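Local coordinates for protein ZYRO0G01672p (Zygosaccharomyces rouxii, PDB 4U8T) that probably reads N6-methyladenosine marks in mRNA through its C-terminal YTH domain, the part present here, which is bound to a methylated RNA, at residues I16-V22 / L158-Y163; W116-D121 / Q169-D173. One frame throughout, in Å; residues are numbered along the deposited sequence.

Contact 1 (I16-V22 / L158-Y163); sequences IPPWIHV and LKLFKY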
ATOM      1  N   ILE A  16      11.838   9.305   1.429  1.00 21.87           N
ATOM      2  CA  ILE A  16      12.539   8.114   0.994  1.00 21.91           C
ATOM      3  C   ILE A  16      13.580   7.724   2.032  1.00 25.72           C
ATOM      4  O   ILE A  16      14.603   8.359   2.120  1.00 29.40           O
ATOM      5  CB  ILE A  16      13.273   8.310  -0.315  1.00 20.17           C
ATOM      6  CG1 ILE A  16      12.375   8.878  -1.389  1.00 24.88           C
ATOM      7  CG2 ILE A  16      13.861   7.007  -0.781  1.00 24.98           C
ATOM      8  CD1 ILE A  16      13.088   9.047  -2.696  1.00 22.85           C
ATOM      9  N   PRO A  17      13.321   6.678   2.816  1.00 28.46           N
ATOM     10  CA  PRO A  17      14.235   6.239   3.872  1.00 29.53           C
ATOM     11  C   PRO A  17      15.508   5.642   3.298  1.00 32.53           C
ATOM     12  O   PRO A  17      15.421   5.034   2.244  1.00 40.13           O
ATOM     13  CB  PRO A  17      13.430   5.168   4.598  1.00 27.36           C
ATOM     14  CG  PRO A  17      12.583   4.614   3.550  1.00 30.12           C
ATOM     15  CD  PRO A  17      12.197   5.749   2.657  1.00 29.32           C
ATOM     16  N   PRO A  18      16.647   5.748   4.002  1.00 34.66           N
ATOM     17  CA  PRO A  18      17.885   5.116   3.540  1.00 39.84           C
ATOM     18  C   PRO A  18      17.776   3.604   3.366  1.00 40.33           C
ATOM     19  O   PRO A  18      18.357   3.056   2.445  1.00 37.83           O
ATOM     20  CB  PRO A  18      18.885   5.487   4.632  1.00 33.06           C
ATOM     21  CG  PRO A  18      18.427   6.772   5.087  1.00 27.49           C
ATOM     22  CD  PRO A  18      16.928   6.717   5.070  1.00 33.74           C
ATOM     23  N   TRP A  19      17.086   2.921   4.257  1.00 42.65           N
ATOM     24  CA  TRP A  19      16.945   1.489   4.086  1.00 48.36           C
ATOM     25  C   TRP A  19      15.524   1.062   4.413  1.00 43.84           C
ATOM     26  O   TRP A  19      14.835   1.724   5.165  1.00 38.21           O
ATOM     27  CB  TRP A  19      17.955   0.755   4.966  1.00 47.85           C
ATOM     28  CG  TRP A  19      17.994   1.330   6.312  1.00 51.59           C
ATOM     29  CD1 TRP A  19      18.741   2.384   6.720  1.00 50.12           C
ATOM     30  CD2 TRP A  19      17.259   0.882   7.464  1.00 58.41           C
ATOM     31  NE1 TRP A  19      18.502   2.646   8.053  1.00 57.50           N
ATOM     32  CE2 TRP A  19      17.602   1.730   8.533  1.00 58.36           C
ATOM     33  CE3 TRP A  19      16.346  -0.148   7.694  1.00 52.78           C
ATOM     34  CZ2 TRP A  19      17.067   1.574   9.811  1.00 54.19           C
ATOM     35  CZ3 TRP A  19      15.813  -0.290   8.958  1.00 53.60           C
ATOM     36  CH2 TRP A  19      16.172   0.562   9.998  1.00 53.56           C
ATOM     37  N   ILE A  20      15.107  -0.066   3.857  1.00 47.28           N
ATOM     38  CA  ILE A  20      13.878  -0.722   4.269  1.00 44.06           C
ATOM     39  C   ILE A  20      14.189  -2.137   4.654  1.00 40.47           C
ATOM     40  O   ILE A  20      14.546  -2.936   3.813  1.00 42.72           O
ATOM     41  CB  ILE A  20      12.817  -0.749   3.169  1.00 37.06           C
ATOM     42  CG1 ILE A  20      12.492   0.664   2.713  1.00 40.74           C
ATOM     43  CG2 ILE A  20      11.561  -1.384   3.688  1.00 33.31           C
ATOM     44  CD1 ILE A  20      11.520   0.718   1.572  1.00 37.22           C
ATOM     45  N   HIS A  21      14.052  -2.462   5.925  1.00 33.03           N
ATOM     46  CA  HIS A  21      14.301  -3.824   6.320  1.00 36.75           C
ATOM     47  C   HIS A  21      13.018  -4.621   6.356  1.00 37.89           C
ATOM     48  O   HIS A  21      12.127  -4.364   7.168  1.00 33.13           O
ATOM     49  CB  HIS A  21      14.975  -3.891   7.684  1.00 40.21           C
ATOM     50  CG  HIS A  21      14.942  -5.260   8.280  1.00 47.55           C
ATOM     51  ND1 HIS A  21      15.635  -6.321   7.738  1.00 49.22           N
ATOM     52  CD2 HIS A  21      14.273  -5.752   9.348  1.00 40.74           C
ATOM     53  CE1 HIS A  21      15.395  -7.408   8.447  1.00 46.42           C
ATOM     54  NE2 HIS A  21      14.575  -7.088   9.432  1.00 46.79           N
ATOM     55  N   VAL A  22      12.957  -5.617   5.481  1.00 35.53           N
ATOM     56  CA  VAL A  22      11.773  -6.450   5.325  1.00 35.24           C
ATOM     57  C   VAL A  22      11.914  -7.745   6.118  1.00 29.88           C
ATOM     58  O   VAL A  22      12.627  -8.637   5.700  1.00 31.40           O
ATOM     59  CB  VAL A  22      11.557  -6.781   3.821  1.00 31.26           C
ATOM     60  CG1 VAL A  22      10.306  -7.564   3.613  1.00 26.37           C
ATOM     61  CG2 VAL A  22      11.495  -5.520   3.021  1.00 29.72           C
ATOM     62  N   LEU A 158      10.420  -2.631  -4.162  1.00 28.80           N
ATOM     63  CA  LEU A 158      10.827  -1.760  -3.079  1.00 29.65           C
ATOM     64  C   LEU A 158      12.165  -1.101  -3.402  1.00 35.93           C
ATOM     65  O   LEU A 158      12.436  -0.008  -2.942  1.00 41.81           O
ATOM     66  CB  LEU A 158      10.921  -2.513  -1.767  1.00 27.98           C
ATOM     67  CG  LEU A 158       9.626  -2.854  -1.053  1.00 23.06           C
ATOM     68  CD1 LEU A 158       9.980  -3.448   0.279  1.00 21.21           C
ATOM     69  CD2 LEU A 158       8.762  -1.641  -0.879  1.00 21.46           C
ATOM     70  N   LYS A 159      13.016  -1.788  -4.152  1.00 34.78           N
ATOM     71  CA  LYS A 159      14.266  -1.206  -4.590  1.00 36.73           C
ATOM     72  C   LYS A 159      13.991   0.036  -5.406  1.00 35.67           C
ATOM     73  O   LYS A 159      14.637   1.049  -5.207  1.00 36.92           O
ATOM     74  CB  LYS A 159      15.105  -2.211  -5.398  1.00 43.96           C
ATOM     75  CG  LYS A 159      15.905  -3.211  -4.553  1.00 50.05           C
ATOM     76  CD  LYS A 159      16.083  -4.559  -5.285  1.00 57.90           C
ATOM     77  CE  LYS A 159      16.702  -5.637  -4.383  1.00 62.62           C
ATOM     78  NZ  LYS A 159      16.535  -7.011  -4.938  1.00 66.52           N
ATOM     79  N   LEU A 160      13.033  -0.040  -6.321  1.00 34.47           N
ATOM     80  CA  LEU A 160      12.674   1.109  -7.136  1.00 34.21           C
ATOM     81  C   LEU A 160      12.123   2.284  -6.327  1.00 34.68           C
ATOM     82  O   LEU A 160      12.326   3.437  -6.674  1.00 33.25           O
ATOM     83  CB  LEU A 160      11.669   0.699  -8.188  1.00 31.10           C
ATOM     84  CG  LEU A 160      12.312  -0.046  -9.352  1.00 32.88           C
ATOM     85  CD1 LEU A 160      11.376  -0.099 -10.525  1.00 29.00           C
ATOM     86  CD2 LEU A 160      13.593   0.608  -9.737  1.00 40.47           C
ATOM     87  N   PHE A 161      11.454   2.001  -5.222  1.00 37.38           N
ATOM     88  CA  PHE A 161      10.943   3.083  -4.402  1.00 35.49           C
ATOM     89  C   PHE A 161      12.035   3.839  -3.658  1.00 39.42           C
ATOM     90  O   PHE A 161      11.858   5.010  -3.348  1.00 42.78           O
ATOM     91  CB  PHE A 161       9.937   2.558  -3.381  1.00 33.43           C
ATOM     92  CG  PHE A 161       8.531   2.547  -3.874  1.00 29.89           C
ATOM     93  CD1 PHE A 161       7.815   3.714  -3.958  1.00 26.15           C
ATOM     94  CD2 PHE A 161       7.911   1.382  -4.198  1.00 30.83           C
ATOM     95  CE1 PHE A 161       6.542   3.718  -4.393  1.00 25.90           C
ATOM     96  CE2 PHE A 161       6.624   1.384  -4.626  1.00 29.94           C
ATOM     97  CZ  PHE A 161       5.939   2.554  -4.725  1.00 27.73           C
ATOM     98  N   LYS A 162      13.171   3.189  -3.417  1.00 40.17           N
ATOM     99  CA  LYS A 162      14.257   3.781  -2.641  1.00 37.13           C
ATOM    100  C   LYS A 162      15.380   4.284  -3.492  1.00 41.39           C
ATOM    101  O   LYS A 162      16.491   4.379  -3.001  1.00 49.15           O
ATOM    102  CB  LYS A 162      14.888   2.760  -1.686  1.00 42.91           C
ATOM    103  CG  LYS A 162      14.086   2.225  -0.539  1.00 44.17           C
ATOM    104  CD  LYS A 162      14.920   1.187   0.247  1.00 47.28           C
ATOM    105  CE  LYS A 162      15.121  -0.138  -0.533  1.00 50.37           C
ATOM    106  NZ  LYS A 162      15.221  -1.388   0.312  1.00 50.84           N
ATOM    107  N   TYR A 163      15.112   4.696  -4.717  1.00 41.93           N
ATOM    108  CA  TYR A 163      16.208   4.909  -5.640  1.00 45.31           C
ATOM    109  C   TYR A 163      16.379   6.360  -6.041  1.00 53.86           C
ATOM    110  O   TYR A 163      15.702   7.231  -5.515  1.00 58.53           O
ATOM    111  CB  TYR A 163      15.961   4.081  -6.887  1.00 49.37           C
ATOM    112  CG  TYR A 163      17.082   4.120  -7.880  1.00 62.27           C
ATOM    113  CD1 TYR A 163      18.362   3.752  -7.498  1.00 65.14           C
ATOM    114  CD2 TYR A 163      16.880   4.529  -9.189  1.00 65.75           C
ATOM    115  CE1 TYR A 163      19.406   3.766  -8.392  1.00 67.30           C
ATOM    116  CE2 TYR A 163      17.932   4.554 -10.096  1.00 64.94           C
ATOM    117  CZ  TYR A 163      19.193   4.171  -9.683  1.00 66.78           C
ATOM    118  OH  TYR A 163      20.260   4.174 -10.547  1.00 69.22           O
TER
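In this YTH domain, an alpha/beta fold built around a mixed beta-sheet, the extended N-terminal segment 16-22 lies across the end of the C-terminal helix 151-161. No hydrogen bond spans the two segments, so the 345 Å² they bury comes from van der Waals packing, of side chains on one another and on backbone atoms. K162 supplies the largest share. It is the first residue to leave helical phi/psi, and its chain, m at chi1, t at chi2 and m again at chi3, kinks so that the methylenes run along segment 16-22: CG lies 4.2 Å from O of P17, and CD lies 4.2 Å from C of W19. I16 and I20 both adopt the mt rotamer and both direct their CA-to-CB bonds toward the helix end. For I16 this sets CG2 3.7 Å from CA of K162 and 3.8 Å from O of F161, the carbonyl at the last helical residue. One turn earlier, L158, also mt, offers CD1 to CG2 of I20 at 4.3 Å and to CG2 of V22 at 3.8 Å. On the sheet side, the ring of F161 leads away from segment 16-22 and packs on V118 and V86, while P17 touches I117. The whole patch is a surface contact, with its nearest atom about 13 Å from the bound RNA. The tightest approach within it is apolar: CG1 of I20 sits 3.5 Å from CD of K162.

Contact 2 (W116-D121 / Q169-D173); sequences WIVVRD and QSFLD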
ATOM      1  N   TRP A 116       3.353   4.997   7.564  1.00 23.08           N
ATOM      2  CA  TRP A 116       3.967   5.324   6.277  1.00 21.68           C
ATOM      3  C   TRP A 116       5.506   5.312   6.280  1.00 25.20           C
ATOM      4  O   TRP A 116       6.149   5.786   7.194  1.00 28.64           O
ATOM      5  CB  TRP A 116       3.401   6.663   5.781  1.00 21.17           C
ATOM      6  CG  TRP A 116       2.050   6.484   5.165  1.00 18.59           C
ATOM      7  CD1 TRP A 116       0.868   6.364   5.820  1.00 17.29           C
ATOM      8  CD2 TRP A 116       1.747   6.376   3.777  1.00 16.66           C
ATOM      9  NE1 TRP A 116      -0.146   6.194   4.938  1.00 16.27           N
ATOM     10  CE2 TRP A 116       0.366   6.190   3.671  1.00 16.15           C
ATOM     11  CE3 TRP A 116       2.507   6.421   2.614  1.00 17.03           C
ATOM     12  CZ2 TRP A 116      -0.267   6.045   2.451  1.00 13.77           C
ATOM     13  CZ3 TRP A 116       1.868   6.283   1.404  1.00 16.78           C
ATOM     14  CH2 TRP A 116       0.504   6.094   1.332  1.00 13.07           C
ATOM     15  N   ILE A 117       6.065   4.715   5.233  1.00 21.99           N
ATOM     16  CA  ILE A 117       7.500   4.481   5.064  1.00 23.39           C
ATOM     17  C   ILE A 117       8.110   5.259   3.907  1.00 24.80           C
ATOM     18  O   ILE A 117       9.192   5.829   4.008  1.00 31.33           O
ATOM     19  CB  ILE A 117       7.789   3.014   4.748  1.00 25.77           C
ATOM     20  CG1 ILE A 117       7.490   2.089   5.885  1.00 25.51           C
ATOM     21  CG2 ILE A 117       9.222   2.808   4.371  1.00 28.71           C
ATOM     22  CD1 ILE A 117       7.822   0.723   5.448  1.00 27.15           C
ATOM     23  N   VAL A 118       7.426   5.196   2.776  1.00 20.18           N
ATOM     24  CA  VAL A 118       7.873   5.801   1.543  1.00 20.34           C
ATOM     25  C   VAL A 118       6.774   6.681   1.004  1.00 22.25           C
ATOM     26  O   VAL A 118       5.635   6.276   0.953  1.00 19.60           O
ATOM     27  CB  VAL A 118       8.215   4.757   0.480  1.00 21.39           C
ATOM     28  CG1 VAL A 118       8.820   5.414  -0.717  1.00 20.24           C
ATOM     29  CG2 VAL A 118       9.153   3.740   1.030  1.00 25.78           C
ATOM     30  N   VAL A 119       7.112   7.897   0.628  1.00 20.93           N
ATOM     31  CA  VAL A 119       6.199   8.723  -0.124  1.00 18.81           C
ATOM     32  C   VAL A 119       6.944   9.177  -1.351  1.00 20.73           C
ATOM     33  O   VAL A 119       7.801  10.033  -1.271  1.00 26.15           O
ATOM     34  CB  VAL A 119       5.698   9.947   0.683  1.00 20.19           C
ATOM     35  CG1 VAL A 119       4.856  10.842  -0.174  1.00 21.09           C
ATOM     36  CG2 VAL A 119       4.913   9.527   1.887  1.00 15.69           C
ATOM     37  N   ARG A 120       6.624   8.604  -2.490  1.00 17.91           N
ATOM     38  CA  ARG A 120       7.341   8.919  -3.706  1.00 16.41           C
ATOM     39  C   ARG A 120       6.659   8.330  -4.909  1.00 19.31           C
ATOM     40  O   ARG A 120       6.172   7.230  -4.852  1.00 19.81           O
ATOM     41  CB  ARG A 120       8.768   8.402  -3.648  1.00 24.02           C
ATOM     42  CG  ARG A 120       9.292   8.104  -5.033  1.00 28.48           C
ATOM     43  CD  ARG A 120      10.597   7.441  -5.095  1.00 26.85           C
ATOM     44  NE  ARG A 120      11.056   7.539  -6.458  1.00 29.61           N
ATOM     45  CZ  ARG A 120      12.292   7.282  -6.844  1.00 42.87           C
ATOM     46  NH1 ARG A 120      12.621   7.410  -8.116  1.00 51.35           N
ATOM     47  NH2 ARG A 120      13.199   6.915  -5.960  1.00 42.15           N
ATOM     48  N   ASP A 121       6.629   9.072  -6.007  1.00 22.56           N
ATOM     49  CA  ASP A 121       6.072   8.558  -7.247  1.00 20.68           C
ATOM     50  C   ASP A 121       7.010   7.600  -7.942  1.00 21.59           C
ATOM     51  O   ASP A 121       8.195   7.857  -8.048  1.00 26.67           O
ATOM     52  CB  ASP A 121       5.731   9.696  -8.194  1.00 21.06           C
ATOM     53  CG  ASP A 121       4.532  10.473  -7.756  1.00 20.95           C
ATOM     54  OD1 ASP A 121       4.045  10.241  -6.653  1.00 20.09           O
ATOM     55  OD2 ASP A 121       4.054  11.315  -8.523  1.00 26.17           O
ATOM     56  N   GLN A 169       9.268  13.001  -7.623  1.00 30.60           N
ATOM     57  CA  GLN A 169       8.070  13.695  -7.203  1.00 29.67           C
ATOM     58  C   GLN A 169       7.328  12.914  -6.147  1.00 26.21           C
ATOM     59  O   GLN A 169       7.606  11.766  -5.917  1.00 32.44           O
ATOM     60  CB  GLN A 169       7.135  13.937  -8.371  1.00 36.58           C
ATOM     61  CG  GLN A 169       7.770  14.303  -9.668  1.00 40.18           C
ATOM     62  CD  GLN A 169       6.742  14.341 -10.776  1.00 60.05           C
ATOM     63  OE1 GLN A 169       6.460  13.318 -11.405  1.00 70.75           O
ATOM     64  NE2 GLN A 169       6.165  15.523 -11.020  1.00 49.34           N
ATOM     65  N   SER A 170       6.335  13.537  -5.547  1.00 24.64           N
ATOM     66  CA  SER A 170       5.630  12.933  -4.448  1.00 26.04           C
ATOM     67  C   SER A 170       4.346  13.705  -4.207  1.00 24.05           C
ATOM     68  O   SER A 170       4.266  14.869  -4.515  1.00 25.49           O
ATOM     69  CB  SER A 170       6.502  12.940  -3.195  1.00 24.08           C
ATOM     70  OG  SER A 170       6.226  14.083  -2.415  1.00 28.03           O
ATOM     71  N   PHE A 171       3.369  13.082  -3.578  1.00 20.78           N
ATOM     72  CA  PHE A 171       2.123  13.760  -3.373  1.00 25.09           C
ATOM     73  C   PHE A 171       2.256  14.719  -2.196  1.00 26.65           C
ATOM     74  O   PHE A 171       1.312  15.382  -1.825  1.00 28.29           O
ATOM     75  CB  PHE A 171       0.969  12.770  -3.187  1.00 19.84           C
ATOM     76  CG  PHE A 171       1.097  11.866  -2.000  1.00 22.63           C
ATOM     77  CD1 PHE A 171       0.980  12.357  -0.710  1.00 21.78           C
ATOM     78  CD2 PHE A 171       1.218  10.506  -2.170  1.00 21.37           C
ATOM     79  CE1 PHE A 171       1.068  11.536   0.350  1.00 18.86           C
ATOM     80  CE2 PHE A 171       1.292   9.677  -1.093  1.00 18.09           C
ATOM     81  CZ  PHE A 171       1.212  10.186   0.157  1.00 17.96           C
ATOM     82  N   LEU A 172       3.437  14.771  -1.608  1.00 25.83           N
ATOM     83  CA  LEU A 172       3.731  15.690  -0.529  1.00 28.54           C
ATOM     84  C   LEU A 172       4.489  16.916  -1.000  1.00 39.22           C
ATOM     85  O   LEU A 172       5.130  17.579  -0.208  1.00 45.73           O
ATOM     86  CB  LEU A 172       4.525  14.992   0.561  1.00 27.23           C
ATOM     87  CG  LEU A 172       3.754  14.048   1.469  1.00 28.38           C
ATOM     88  CD1 LEU A 172       4.677  13.418   2.465  1.00 24.17           C
ATOM     89  CD2 LEU A 172       2.680  14.825   2.179  1.00 22.79           C
ATOM     90  N   ASP A 173       4.431  17.227  -2.283  1.00 42.15           N
ATOM     91  CA  ASP A 173       5.192  18.347  -2.789  1.00 35.52           C
ATOM     92  C   ASP A 173       4.391  19.643  -2.710  1.00 41.40           C
ATOM     93  O   ASP A 173       4.895  20.644  -2.234  1.00 43.67           O
ATOM     94  CB  ASP A 173       5.628  18.089  -4.215  1.00 32.03           C
ATOM     95  CG  ASP A 173       6.548  16.923  -4.327  1.00 31.18           C
ATOM     96  OD1 ASP A 173       7.009  16.437  -3.288  1.00 33.65           O
ATOM     97  OD2 ASP A 173       6.867  16.527  -5.451  1.00 28.43           O
TER
HETATM   98  O   HOH W   1       4.256  10.088  -3.919  1.00 18.76           O
HETATM   99  O   HOH W   2       9.510  10.598  -8.947  1.00 31.29           O
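V119 lays its CG1 methyl over the face of the F171 ring, 3.8 Å from the ring centroid and 13° off the normal, a CH-pi contact; the same CG1 is 3.7 Å from CD1 of L172. F171 in turn points its edge at W116: the F171 ring and the six-membered ring of W116 stand at 88°, with centroids 5.9 Å apart, an offset edge-to-face pair. These side chains join strand 111-123 of the mixed YTH-domain sheet to the C-terminal tail, and helix 36-45 packs against the same tail residues, with L36 and K40 against F171 and F43 and Y44 against L172. The strand carries a classic beta bulge, where I117 and V118 both face V86. The tail folds into a type I turn from S170 to D173, closed by D173 N to S170 O at 3.3 Å. S170 also forms an ST turn, its OG accepting from L172 N at 3.0 Å, and this OG donates to OD1 of D173 at 2.6 Å. Across the segments there is one direct hydrogen bond, D121 N to Q169 O, 2.9 Å and nearly linear at 177°. A water adds a bridge, donating to D121 OD1 at 2.7 Å and accepting from F171 N at 3.1 Å, while D121 OD2 makes a salt bridge with R82. A second water donates to D121 O at 3.2 Å and accepts from Q169 N at 2.8 Å.

In the fold
From the N terminus the chain passes first through 16-22, ahead of strand 27-33, then much later along 116-121 within strand 111-123, through the end of helix 151-161 at 158-163, and finally into the tail 169-173. Contact 1 closes a loop of 135 intervening residues and contact 2 one of 47; their segments alternate, so the loops cross rather than nest. Their centres lie 12 Å apart and they touch directly: R120 NH2 of contact 2 lies 2.6 Å from O of Y163 in contact 1. Strand 111-123 meets the N-terminal segment through I117 on P17 and R120 on I16, the C-terminal helix through V118 on F161, and the tail through V119.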